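Local atomic coordinates of 6-phosphogluconolactonase (Leishmania braziliensis, PDB entry 3CSS), a protein that probably hydrolyses 6-phosphogluconolactone to 6-phosphogluconate, the second step of the oxidative stage of the pentose phosphate pathway. Residues Leu256-Pro259 and Gly260-Glu263. Sequence-based numbering, arbitrary orientation.
Sequences LLDP and GAGE
The backbone of D258 and G262 closes a tight coil just after a strand: G262 N donates to D258 O at 2.9 Å, an i+4 backbone bond, and a type I beta turn runs from G260 to E263. The D258 carboxylate accepts the backbone N-H three residues on. A261 N donates to D258 OD2 at 3.0 Å, and the bond is nearly straight, with an N-H...O angle of 170°. The chi1 of 85° places CG of D258 between the backbone N and the carbonyl carbon, which brings OD2 within reach of A261 N. A water donates to D258 OD1 at 2.8 Å, and that water also takes a weak bond from G260 N. A261 CB lies 3.5 Å from D258 OD2. On the strand side, L257 CD1 packs against G262 CA at 3.8 Å, while L257 CB lies 4.3 Å from A261 CB. The loop at the C-terminal end of strand 252-257 thus closes back on the strand end through an Asp side chain and an i+4 backbone bond. The turn follows strand 252-257, which lies between strands 7-10 and 214-219 in the central, mainly parallel sheet. L257 also touches V8 and I10 of strand 7-10. Beyond strand 214-219, G221 N gives D258 OD2 a second bond, K222 makes a salt bridge with E263 OE1, and N225 at the start of helix 225-232 binds the carbonyls of A261 and E263.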
ATOM      1  N   LEU A 256      -9.936  -4.561  -7.516  1.00 11.43           N
ATOM      2  CA  LEU A 256     -10.782  -3.621  -8.244  1.00 11.31           C
ATOM      3  C   LEU A 256     -10.058  -3.230  -9.522  1.00 11.96           C
ATOM      4  O   LEU A 256      -9.017  -2.582  -9.464  1.00 12.14           O
ATOM      5  CB  LEU A 256     -11.052  -2.371  -7.370  1.00 11.61           C
ATOM      6  CG  LEU A 256     -11.700  -2.653  -6.002  1.00 12.57           C
ATOM      7  CD1 LEU A 256     -11.831  -1.360  -5.162  1.00 12.47           C
ATOM      8  CD2 LEU A 256     -13.039  -3.369  -6.129  1.00 14.39           C
ATOM      9  N   LEU A 257     -10.602  -3.670 -10.657  1.00 12.57           N
ATOM     10  CA  LEU A 257      -9.893  -3.656 -11.920  1.00 13.56           C
ATOM     11  C   LEU A 257     -10.735  -2.953 -12.961  1.00 14.31           C
ATOM     12  O   LEU A 257     -11.956  -2.968 -12.866  1.00 16.37           O
ATOM     13  CB  LEU A 257      -9.651  -5.089 -12.386  1.00 13.06           C
ATOM     14  CG  LEU A 257      -8.907  -6.034 -11.446  1.00 13.37           C
ATOM     15  CD1 LEU A 257      -8.803  -7.396 -12.122  1.00 14.98           C
ATOM     16  CD2 LEU A 257      -7.519  -5.473 -11.062  1.00 14.69           C
ATOM     17  N   ASP A 258     -10.090  -2.391 -13.983  1.00 14.72           N
ATOM     18  CA  ASP A 258     -10.823  -1.858 -15.117  1.00 15.21           C
ATOM     19  C   ASP A 258     -10.839  -2.961 -16.192  1.00 16.06           C
ATOM     20  O   ASP A 258     -10.251  -4.034 -15.983  1.00 14.59           O
ATOM     21  CB  ASP A 258     -10.216  -0.524 -15.578  1.00 15.10           C
ATOM     22  CG  ASP A 258      -9.054  -0.681 -16.524  1.00 16.01           C
ATOM     23  OD1 ASP A 258      -8.842   0.279 -17.305  1.00 18.18           O
ATOM     24  OD2 ASP A 258      -8.360  -1.723 -16.514  1.00 15.09           O
ATOM     25  N   PRO A 259     -11.535  -2.724 -17.317  1.00 19.02           N
ATOM     26  CA  PRO A 259     -11.726  -3.836 -18.250  1.00 20.19           C
ATOM     27  C   PRO A 259     -10.416  -4.391 -18.842  1.00 21.05           C
ATOM     28  O   PRO A 259     -10.279  -5.616 -18.984  1.00 21.73           O
ATOM     29  CB  PRO A 259     -12.654  -3.253 -19.317  1.00 20.64           C
ATOM     30  CG  PRO A 259     -13.353  -2.113 -18.632  1.00 20.19           C
ATOM     31  CD  PRO A 259     -12.330  -1.545 -17.687  1.00 18.96           C
ATOM     32  N   GLY A 260      -9.455  -3.515 -19.138  1.00 21.22           N
ATOM     33  CA  GLY A 260      -8.166  -3.969 -19.690  1.00 20.88           C
ATOM     34  C   GLY A 260      -7.382  -4.817 -18.701  1.00 20.40           C
ATOM     35  O   GLY A 260      -6.846  -5.873 -19.066  1.00 19.80           O
ATOM     36  N   ALA A 261      -7.295  -4.352 -17.452  1.00 19.94           N
ATOM     37  CA  ALA A 261      -6.598  -5.086 -16.368  1.00 19.78           C
ATOM     38  C   ALA A 261      -7.270  -6.427 -16.053  1.00 19.61           C
ATOM     39  O   ALA A 261      -6.607  -7.425 -15.788  1.00 18.35           O
ATOM     40  CB  ALA A 261      -6.459  -4.235 -15.085  1.00 19.99           C
ATOM     41  N   GLY A 262      -8.601  -6.449 -16.152  1.00 20.59           N
ATOM     42  CA  GLY A 262      -9.371  -7.650 -15.851  1.00 21.13           C
ATOM     43  C   GLY A 262      -9.713  -8.553 -17.021  1.00 21.65           C
ATOM     44  O   GLY A 262     -10.491  -9.498 -16.838  1.00 22.35           O
ATOM     45  N   GLU A 263      -9.148  -8.300 -18.208  1.00 22.01           N
ATOM     46  CA  GLU A 263      -9.495  -9.068 -19.416  1.00 22.57           C
ATOM     47  C   GLU A 263      -9.322 -10.573 -19.199  1.00 22.63           C
ATOM     48  O   GLU A 263      -8.287 -11.030 -18.704  1.00 21.38           O
ATOM     49  CB  GLU A 263      -8.673  -8.602 -20.624  1.00 22.54           C
ATOM     50  CG  GLU A 263      -9.084  -9.257 -21.956  1.00 25.52           C
ATOM     51  CD  GLU A 263      -8.670  -8.457 -23.197  1.00 28.17           C
ATOM     52  OE1 GLU A 263      -7.961  -7.431 -23.079  1.00 31.16           O
ATOM     53  OE2 GLU A 263      -9.080  -8.859 -24.309  1.00 32.53           O
TER
HETATM   54  O   HOH W   1      -8.885  -0.666 -19.922  0.50 30.25           O